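Local coordinates for uncharacterized protein (Acinetobacter baumannii, PDB 4PUX), which is of unknown function but folds as a small beta-barrel of the DUF3237 family, related to the allene oxide cyclase-like barrels, at residues 15-20 with 151-156; 77-82 with 91-96; 121-126 with 140-145. One frame throughout, in Å; residues are numbered along the deposited sequence. Where two conformers were deposited one is given.

Contact 1 (15-20 with 151-156); sequences LAKFSV and AVIYDA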
loop_
_atom_site.group_PDB
_atom_site.type_symbol
_atom_site.label_atom_id
_atom_site.label_comp_id
_atom_site.label_asym_id
_atom_site.label_seq_id
_atom_site.Cartn_x
_atom_site.Cartn_y
_atom_site.Cartn_z
ATOM N N LEU A 15 -10.071 -7.557 -5.333
ATOM C CA LEU A 15 -8.988 -8.206 -6.050
ATOM C C LEU A 15 -8.317 -9.292 -5.183
ATOM O O LEU A 15 -8.321 -10.495 -5.519
ATOM C CB LEU A 15 -7.954 -7.155 -6.537
ATOM C CG LEU A 15 -6.769 -7.775 -7.306
ATOM C CD1 LEU A 15 -7.216 -8.536 -8.570
ATOM C CD2 LEU A 15 -5.764 -6.687 -7.675
ATOM N N ALA A 16 -7.713 -8.864 -4.087
ATOM C CA ALA A 16 -7.095 -9.765 -3.100
ATOM C C ALA A 16 -6.766 -9.043 -1.822
ATOM O O ALA A 16 -6.610 -7.810 -1.813
ATOM C CB ALA A 16 -5.768 -10.381 -3.692
ATOM N N LYS A 17 -6.647 -9.818 -0.753
ATOM C CA LYS A 17 -6.111 -9.347 0.533
ATOM C C LYS A 17 -4.611 -9.614 0.562
ATOM O O LYS A 17 -4.171 -10.740 0.368
ATOM C CB LYS A 17 -6.778 -10.028 1.720
ATOM C CG LYS A 17 -6.192 -9.561 3.083
ATOM C CD LYS A 17 -6.993 -10.177 4.269
ATOM C CE LYS A 17 -6.682 -9.501 5.598
ATOM N NZ LYS A 17 -7.880 -9.509 6.505
ATOM N N PHE A 18 -3.843 -8.548 0.737
ATOM C CA PHE A 18 -2.385 -8.559 0.806
ATOM C C PHE A 18 -1.900 -8.463 2.247
ATOM O O PHE A 18 -2.413 -7.632 3.042
ATOM C CB PHE A 18 -1.783 -7.371 0.025
ATOM C CG PHE A 18 -1.824 -7.521 -1.494
ATOM C CD1 PHE A 18 -3.035 -7.434 -2.201
ATOM C CD2 PHE A 18 -0.648 -7.746 -2.222
ATOM C CE1 PHE A 18 -3.077 -7.552 -3.599
ATOM C CE2 PHE A 18 -0.695 -7.875 -3.635
ATOM C CZ PHE A 18 -1.914 -7.803 -4.310
ATOM N N SER A 19 -0.863 -9.226 2.522
ATOM C CA SER A 19 -0.165 -9.201 3.799
ATOM C C SER A 19 1.332 -9.038 3.473
ATOM O O SER A 19 1.954 -9.972 2.993
ATOM C CB SER A 19 -0.495 -10.488 4.592
ATOM O OG SER A 19 -1.915 -10.631 4.739
ATOM N N VAL A 20 1.868 -7.843 3.675
ATOM C CA VAL A 20 3.251 -7.504 3.311
ATOM C C VAL A 20 4.140 -7.593 4.557
ATOM O O VAL A 20 3.852 -6.986 5.610
ATOM C CB VAL A 20 3.362 -6.071 2.698
ATOM C CG1 VAL A 20 4.774 -5.863 2.148
ATOM C CG2 VAL A 20 2.281 -5.835 1.577
ATOM N N ALA A 151 4.708 -5.063 9.443
ATOM C CA ALA A 151 3.831 -5.618 8.393
ATOM C C ALA A 151 2.792 -4.583 8.021
ATOM O O ALA A 151 2.483 -3.676 8.796
ATOM C CB ALA A 151 3.116 -6.894 8.886
ATOM N N VAL A 152 2.331 -4.651 6.780
ATOM C CA VAL A 152 1.165 -3.900 6.312
ATOM C C VAL A 152 0.156 -4.896 5.711
ATOM O O VAL A 152 0.514 -5.760 4.889
ATOM C CB VAL A 152 1.549 -2.854 5.238
ATOM C CG1 VAL A 152 0.290 -2.185 4.636
ATOM C CG2 VAL A 152 2.464 -1.807 5.843
ATOM N N ILE A 153 -1.079 -4.802 6.160
ATOM C CA ILE A 153 -2.201 -5.589 5.641
ATOM C C ILE A 153 -3.097 -4.647 4.849
ATOM O O ILE A 153 -3.435 -3.549 5.342
ATOM C CB ILE A 153 -3.090 -6.158 6.798
ATOM C CG1 ILE A 153 -2.241 -6.863 7.863
ATOM C CG2 ILE A 153 -4.201 -7.081 6.236
ATOM C CD1 ILE A 153 -1.515 -8.046 7.376
ATOM N N TYR A 154 -3.501 -5.028 3.647
ATOM C CA TYR A 154 -4.449 -4.205 2.890
ATOM C C TYR A 154 -5.370 -4.995 1.991
ATOM O O TYR A 154 -5.030 -6.102 1.535
ATOM C CB TYR A 154 -3.715 -3.113 2.100
ATOM C CG TYR A 154 -2.799 -3.530 0.921
ATOM C CD1 TYR A 154 -3.329 -3.711 -0.394
ATOM C CD2 TYR A 154 -1.435 -3.612 1.079
ATOM C CE1 TYR A 154 -2.518 -3.961 -1.493
ATOM C CE2 TYR A 154 -0.607 -3.869 0.008
ATOM C CZ TYR A 154 -1.144 -4.032 -1.287
ATOM O OH TYR A 154 -0.287 -4.292 -2.346
ATOM N N ASP A 155 -6.563 -4.472 1.816
ATOM C CA ASP A 155 -7.545 -4.999 0.875
ATOM C C ASP A 155 -7.415 -4.235 -0.460
ATOM O O ASP A 155 -7.530 -2.998 -0.486
ATOM C CB ASP A 155 -8.970 -4.808 1.417
ATOM C CG ASP A 155 -9.259 -5.618 2.665
ATOM O OD1 ASP A 155 -8.661 -6.695 2.866
ATOM O OD2 ASP A 155 -10.111 -5.175 3.449
ATOM N N ALA A 156 -7.091 -4.953 -1.516
ATOM C CA ALA A 156 -6.986 -4.411 -2.871
ATOM C C ALA A 156 -8.284 -4.575 -3.655
ATOM O O ALA A 156 -8.944 -5.627 -3.555
ATOM C CB ALA A 156 -5.861 -5.078 -3.616
#
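Two opposite choices of first torsion lay the rings of Phe18 and Tyr154 side by side. In Phe18, CG stands anti to the carbonyl carbon (chi1 -75°), whereas Tyr154 holds CG in the crowded position between its backbone N and carbonyl carbon (chi1 68°). Both rings rise from the same face of the sheet with their planes 5° apart, yet they are slid so far past each other that they barely overlap. What covers the tyrosine ring is chiefly the root of the phenylalanine: Phe18 CB sits over its centre, 3.6 Å from the Tyr154 centroid, a CH-pi contact. In return the Tyr154 hydroxyl lies over the rim of the Phe18 ring, OH to CD2 being 3.5 Å. Val20 CG2, anti to its own carbonyl carbon, leans obliquely on Tyr154 CE2, and the methyl of Ala156 meets Phe18 CE1 at 3.7 Å.

These side chains project from an antiparallel pair that closes the barrel, for strand 12-21 near the start of the chain here meets the last strand, 151-159. Phe18 and Tyr154 form a hydrogen-bonded pair, with Phe18 N to Tyr154 O at 2.8 Å, and Val20 pairs likewise with Val152. At the other end the ladder slips into a classic beta bulge, in which Leu15 and Ala16 both face Ala156: Leu15 N binds Ala156 O from above the carbonyl plane, while Ala156 N reaches Ala16 O nearly along the C=O axis.

Polar and aliphatic groups share the opposite face. The Lys17 chain, anti through chi3 and bent only at its last torsion, crosses Ile153 obliquely, CE to CG2 3.5 Å, and runs alongside Asp155; its NZ remains 4.7 Å from Asp155 OD1. On the barrel side, the buried hydroxyl of Tyr154 is hydrogen-bonded to Tyr79 OH.

Contact 2 (77-82 with 91-96); sequences TRYLLE and LQTKGY. With EDO (1,2-ethanediol), chain D; EDO (1,2-ethanediol), chain B.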
loop_
_atom_site.group_PDB
_atom_site.type_symbol
_atom_site.label_atom_id
_atom_site.label_comp_id
_atom_site.label_asym_id
_atom_site.label_seq_id
_atom_site.Cartn_x
_atom_site.Cartn_y
_atom_site.Cartn_z
ATOM N N THR A 77 6.389 2.743 -3.448
ATOM C CA THR A 77 6.947 1.402 -3.413
ATOM C C THR A 77 7.251 0.818 -4.779
ATOM O O THR A 77 6.604 1.130 -5.794
ATOM C CB THR A 77 6.012 0.369 -2.670
ATOM O OG1 THR A 77 4.883 0.095 -3.502
ATOM C CG2 THR A 77 5.523 0.891 -1.265
ATOM N N ARG A 78 8.195 -0.135 -4.781
ATOM C CA ARG A 78 8.409 -1.102 -5.898
ATOM C C ARG A 78 8.611 -2.482 -5.262
ATOM O O ARG A 78 9.464 -2.606 -4.384
ATOM C CB ARG A 78 9.637 -0.748 -6.732
ATOM C CG ARG A 78 9.537 0.588 -7.413
ATOM C CD ARG A 78 10.736 0.885 -8.334
ATOM N NE ARG A 78 10.592 2.214 -8.945
ATOM C CZ ARG A 78 11.469 2.757 -9.797
ATOM N NH1 ARG A 78 12.620 2.128 -10.070
ATOM N NH2 ARG A 78 11.215 3.952 -10.346
ATOM N N TYR A 79 7.832 -3.484 -5.654
ATOM C CA TYR A 79 8.001 -4.852 -5.228
ATOM C C TYR A 79 7.478 -5.841 -6.236
ATOM O O TYR A 79 7.134 -5.445 -7.385
ATOM C CB TYR A 79 7.503 -5.065 -3.804
ATOM C CG TYR A 79 6.064 -4.740 -3.410
ATOM C CD1 TYR A 79 5.618 -3.428 -3.280
ATOM C CD2 TYR A 79 5.220 -5.750 -2.941
ATOM C CE1 TYR A 79 4.356 -3.138 -2.763
ATOM C CE2 TYR A 79 3.974 -5.477 -2.428
ATOM C CZ TYR A 79 3.554 -4.182 -2.277
ATOM O OH TYR A 79 2.334 -3.925 -1.689
ATOM N N LEU A 80 7.476 -7.141 -5.890
ATOM C CA LEU A 80 7.371 -8.216 -6.897
ATOM C C LEU A 80 6.528 -9.390 -6.410
ATOM O O LEU A 80 6.751 -9.886 -5.304
ATOM C CB LEU A 80 8.760 -8.650 -7.341
ATOM C CG LEU A 80 8.865 -9.683 -8.444
ATOM C CD1 LEU A 80 8.219 -9.174 -9.747
ATOM C CD2 LEU A 80 10.330 -10.011 -8.706
ATOM N N LEU A 81 5.494 -9.718 -7.179
ATOM C CA LEU A 81 4.546 -10.803 -6.869
ATOM C C LEU A 81 4.870 -12.044 -7.694
ATOM O O LEU A 81 5.198 -11.925 -8.907
ATOM C CB LEU A 81 3.118 -10.369 -7.177
ATOM C CG LEU A 81 2.677 -8.978 -6.697
ATOM C CD1 LEU A 81 1.231 -8.725 -7.037
ATOM C CD2 LEU A 81 2.951 -8.805 -5.195
ATOM N N GLU A 82 4.683 -13.206 -7.094
ATOM C CA GLU A 82 4.730 -14.505 -7.774
ATOM C C GLU A 82 3.401 -15.217 -7.518
ATOM O O GLU A 82 3.082 -15.568 -6.391
ATOM C CB GLU A 82 5.904 -15.371 -7.333
ATOM C CG GLU A 82 5.969 -16.722 -8.053
ATOM C CD GLU A 82 7.050 -17.684 -7.548
ATOM O OE1 GLU A 82 7.281 -17.753 -6.339
ATOM O OE2 GLU A 82 7.584 -18.493 -8.364
ATOM N N LEU A 91 4.811 -4.710 -9.062
ATOM C CA LEU A 91 3.829 -3.841 -8.432
ATOM C C LEU A 91 4.504 -2.539 -7.950
ATOM O O LEU A 91 5.567 -2.584 -7.275
ATOM C CB LEU A 91 3.164 -4.605 -7.240
ATOM C CG LEU A 91 2.139 -3.821 -6.397
ATOM C CD1 LEU A 91 1.001 -3.304 -7.227
ATOM C CD2 LEU A 91 1.622 -4.697 -5.237
ATOM N N GLN A 92 3.811 -1.422 -8.183
ATOM C CA GLN A 92 4.130 -0.089 -7.637
ATOM C C GLN A 92 2.895 0.409 -6.871
ATOM O O GLN A 92 1.790 0.397 -7.416
ATOM C CB GLN A 92 4.474 0.908 -8.743
ATOM C CG GLN A 92 5.729 0.552 -9.534
ATOM C CD GLN A 92 5.827 1.291 -10.852
ATOM O OE1 GLN A 92 5.372 0.787 -11.927
ATOM N NE2 GLN A 92 6.258 2.517 -10.778
ATOM N N THR A 93 3.085 0.854 -5.621
ATOM C CA THR A 93 2.011 1.510 -4.882
ATOM C C THR A 93 2.467 2.929 -4.480
ATOM O O THR A 93 3.655 3.206 -4.266
ATOM C CB THR A 93 1.540 0.718 -3.638
ATOM O OG1 THR A 93 2.545 0.781 -2.616
ATOM C CG2 THR A 93 1.265 -0.759 -3.974
ATOM N N LYS A 94 1.490 3.805 -4.379
ATOM C CA LYS A 94 1.646 5.206 -3.978
ATOM C C LYS A 94 0.455 5.594 -3.109
ATOM O O LYS A 94 -0.648 5.089 -3.291
ATOM C CB LYS A 94 1.741 6.120 -5.200
ATOM C CG LYS A 94 3.058 5.932 -6.027
ATOM C CD LYS A 94 3.079 6.751 -7.244
ATOM C CE LYS A 94 4.427 6.670 -7.958
ATOM N NZ LYS A 94 4.675 5.317 -8.579
ATOM N N GLY A 95 0.671 6.500 -2.173
ATOM C CA GLY A 95 -0.435 6.987 -1.374
ATOM C C GLY A 95 0.002 7.689 -0.101
ATOM O O GLY A 95 1.110 8.229 -0.046
ATOM N N TYR A 96 -0.887 7.677 0.903
ATOM C CA TYR A 96 -0.725 8.502 2.106
ATOM C C TYR A 96 -1.103 7.734 3.351
ATOM O O TYR A 96 -2.084 6.938 3.334
ATOM C CB TYR A 96 -1.625 9.765 2.058
ATOM C CG TYR A 96 -1.410 10.666 0.864
ATOM C CD1 TYR A 96 -0.188 11.332 0.684
ATOM C CD2 TYR A 96 -2.415 10.853 -0.093
ATOM C CE1 TYR A 96 0.008 12.179 -0.400
ATOM C CE2 TYR A 96 -2.227 11.674 -1.202
ATOM C CZ TYR A 96 -1.026 12.356 -1.343
ATOM O OH TYR A 96 -0.814 13.183 -2.436
HETATM C C1 EDO D . 1.596 0.087 0.279
HETATM O O1 EDO D . 2.426 0.819 1.015
HETATM C C2 EDO D . 2.268 -1.088 -0.399
HETATM O O2 EDO D . 2.800 -2.090 0.445
HETATM C C1 EDO B . 3.549 -19.058 -4.636
HETATM O O1 EDO B . 4.969 -19.316 -4.698
HETATM C C2 EDO B . 2.860 -20.163 -3.805
HETATM O O2 EDO B . 1.427 -19.988 -3.860
HETATM O O HOH W 1 6.309 3.677 -6.822
HETATM O O HOH W 2 8.053 3.536 -9.079
#
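Strands 73-83 and 88-99 form a beta hairpin in the barrel wall, and within segments 77-82 and 91-96, Thr77 to Tyr79 run antiparallel to Leu91 to Thr93. Backbone bonds set the register. Tyr79 and Leu91 exchange a reciprocal pair: Tyr79 N approaches Leu91 O nearly along the C=O axis, whereas Leu91 N meets Tyr79 O from above the carbonyl plane. Thr77 N gives a straight bond to Thr93 O (2.9 Å, 170°).

Among the apolar contacts, Leu91 packs beside Tyr79, both pointing the same way. Its CG is anti to the backbone N (chi1 177°), and its CD2 lies over one face of the phenol, 3.6 Å from Tyr79 CZ. Leu81 CD2 touches the same methyl group more loosely.

Water bridges the strands on the face of Arg78 and Gln92. One molecule, at the edge of the guanidinium plane, accepts from both Arg78 NE and Gln92 NE2; another joins the backbone Thr77 O to Lys94 NZ.

The hydroxyls gather on the inner face. Tyr79 OH bonds to Tyr154 OH and also to O2 of an ethanediol, probably from the crystallisation liquor, which may mark a pocket. Both threonines hold OG1 between backbone N and carbonyl carbon (chi1 72° in each), and the two hydroxyls, Thr77 OG1 and Thr93 OG1, share a short hydrogen bond of 2.6 Å.

Contact 3 (121-126 with 140-145); sequences KITMQF and VAVGSA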
loop_
_atom_site.group_PDB
_atom_site.type_symbol
_atom_site.label_atom_id
_atom_site.label_comp_id
_atom_site.label_asym_id
_atom_site.label_seq_id
_atom_site.Cartn_x
_atom_site.Cartn_y
_atom_site.Cartn_z
ATOM N N LYS A 121 -4.376 4.816 2.641
ATOM C CA LYS A 121 -4.955 4.463 1.339
ATOM C C LYS A 121 -3.881 4.566 0.264
ATOM O O LYS A 121 -3.005 5.438 0.318
ATOM C CB LYS A 121 -6.194 5.332 0.973
ATOM C CG LYS A 121 -7.295 5.421 2.048
ATOM C CD LYS A 121 -7.881 4.087 2.338
ATOM C CE LYS A 121 -9.313 4.120 2.849
ATOM N NZ LYS A 121 -9.359 4.199 4.305
ATOM N N ILE A 122 -3.957 3.654 -0.713
ATOM C CA ILE A 122 -2.999 3.597 -1.800
ATOM C C ILE A 122 -3.659 3.427 -3.180
ATOM O O ILE A 122 -4.792 2.922 -3.291
ATOM C CB ILE A 122 -1.974 2.435 -1.593
ATOM C CG1 ILE A 122 -2.684 1.071 -1.445
ATOM C CG2 ILE A 122 -1.108 2.711 -0.373
ATOM C CD1 ILE A 122 -1.750 -0.138 -1.491
ATOM N N THR A 123 -2.898 3.795 -4.212
ATOM C CA THR A 123 -3.156 3.412 -5.619
ATOM C C THR A 123 -2.128 2.351 -6.031
ATOM O O THR A 123 -1.019 2.291 -5.444
ATOM C CB THR A 123 -3.094 4.612 -6.582
ATOM O OG1 THR A 123 -1.776 5.177 -6.576
ATOM C CG2 THR A 123 -4.095 5.676 -6.179
HETATM N N MSE A 124 -2.491 1.534 -7.006
HETATM C CA MSE A 124 -1.697 0.381 -7.399
HETATM C C MSE A 124 -1.522 0.351 -8.931
HETATM O O MSE A 124 -2.492 0.508 -9.655
HETATM C CB MSE A 124 -2.405 -0.924 -6.947
HETATM C CG MSE A 124 -2.730 -0.971 -5.469
HETATM SE SE MSE A 124 -3.747 -2.535 -4.952
HETATM C CE MSE A 124 -2.435 -3.939 -5.124
ATOM N N GLN A 125 -0.304 0.010 -9.382
ATOM C CA GLN A 125 0.040 -0.126 -10.802
ATOM C C GLN A 125 0.769 -1.455 -11.003
ATOM O O GLN A 125 1.737 -1.760 -10.258
ATOM C CB GLN A 125 0.948 1.020 -11.233
ATOM C CG GLN A 125 1.341 0.989 -12.673
ATOM C CD GLN A 125 2.180 2.185 -13.064
ATOM O OE1 GLN A 125 2.395 3.135 -12.279
ATOM N NE2 GLN A 125 2.650 2.159 -14.263
ATOM N N PHE A 126 0.301 -2.243 -11.945
ATOM C CA PHE A 126 0.828 -3.597 -12.217
ATOM C C PHE A 126 1.514 -3.707 -13.569
ATOM O O PHE A 126 1.065 -3.101 -14.539
ATOM C CB PHE A 126 -0.313 -4.593 -12.208
ATOM C CG PHE A 126 -1.172 -4.580 -10.970
ATOM C CD1 PHE A 126 -2.323 -3.777 -10.905
ATOM C CD2 PHE A 126 -0.883 -5.426 -9.884
ATOM C CE1 PHE A 126 -3.175 -3.839 -9.771
ATOM C CE2 PHE A 126 -1.713 -5.469 -8.759
ATOM C CZ PHE A 126 -2.851 -4.635 -8.691
ATOM N N VAL A 140 -7.268 0.402 -13.354
ATOM C CA VAL A 140 -6.950 1.211 -12.190
ATOM C C VAL A 140 -7.312 0.411 -10.916
ATOM O O VAL A 140 -8.295 -0.328 -10.898
ATOM C CB VAL A 140 -7.667 2.619 -12.241
ATOM C CG1 VAL A 140 -7.502 3.395 -10.971
ATOM C CG2 VAL A 140 -7.163 3.397 -13.447
ATOM N N ALA A 141 -6.498 0.541 -9.864
ATOM C CA ALA A 141 -6.711 -0.200 -8.618
ATOM C C ALA A 141 -6.273 0.594 -7.400
ATOM O O ALA A 141 -5.412 1.463 -7.495
ATOM C CB ALA A 141 -5.956 -1.549 -8.685
ATOM N N VAL A 142 -6.917 0.306 -6.257
ATOM C CA VAL A 142 -6.717 1.000 -5.004
ATOM C C VAL A 142 -6.711 0.019 -3.828
ATOM O O VAL A 142 -7.144 -1.116 -3.945
ATOM C CB VAL A 142 -7.804 2.065 -4.741
ATOM C CG1 VAL A 142 -7.743 3.142 -5.826
ATOM C CG2 VAL A 142 -9.193 1.441 -4.684
ATOM N N GLY A 143 -6.146 0.445 -2.728
ATOM C CA GLY A 143 -6.078 -0.339 -1.503
ATOM C C GLY A 143 -6.410 0.430 -0.247
ATOM O O GLY A 143 -6.156 1.631 -0.157
ATOM N N SER A 144 -6.973 -0.279 0.732
ATOM C CA SER A 144 -7.233 0.236 2.081
ATOM C C SER A 144 -6.380 -0.565 3.039
ATOM O O SER A 144 -6.512 -1.797 3.102
ATOM C CB SER A 144 -8.697 0.078 2.442
ATOM O OG SER A 144 -8.965 0.533 3.755
ATOM N N ALA A 145 -5.459 0.105 3.704
ATOM C CA ALA A 145 -4.339 -0.528 4.435
ATOM C C ALA A 145 -4.339 -0.253 5.938
ATOM O O ALA A 145 -4.934 0.736 6.408
ATOM C CB ALA A 145 -3.006 -0.034 3.826
HETATM O O HOH W 3 -4.265 2.640 -10.304
#
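Ile122 carries its CG1 in the crowded position between backbone N and carbonyl carbon (chi1 57°), which lays that branch directly on the backbone of Gly143, 3.7 Å from Gly143 CA, with no side chain to intervene. The two residues form a hydrogen-bonded antiparallel pair in the barrel wall, their N-H groups meeting the opposite carbonyls from above the carbonyl planes.

Met124, present as selenomethionine, starts with CG anti to the carbonyl carbon and turns at chi3 (71°). Its CB packs on Ala141 CB, while SE passes 3.8 Å from Val142 O and the chain end heads into the barrel toward Tyr154. Phe126 brings CE1 to Ala141 CB, so the methyl meets the edge of the ring in its plane (3.8 Å). On the outer face Lys121 bends at chi2 and chi4, folding CE to within 3.7 Å of Ser144 OG; its ammonium group makes a cation-pi contact with Tyr119.

A water 2.8 Å from Met124 O accepts from Ala141 N, beside the direct bond from Met124 N to Ala141 O. Val142 shares the outer face with polar Lys121, Thr123 and Ser144, whereas the apolar inner face rests on van der Waals contact.

Overall arrangement
All three contacts belong to one curled antiparallel sheet, the barrel wall. Contact 1 joins segments 15-20 and 151-156, 131 residues apart at their closest ends, and so closes a loop within which contact 2 and then contact 3 follow in series. Their centres lie 9 to 11 Å apart. Strands 88-99 and 118-127 are neighbours, linking contact 2 to contact 3 through Lys94 O and Thr123 N, and strands 141-147 and 151-159 are neighbours too, linking contact 3 to contact 1. In the interior, side chains of all three contacts meet at Tyr154. An ethanediol bound nearby is consistent with an interior pocket, though it probably comes from the crystallisation liquor and any natural ligand is unknown.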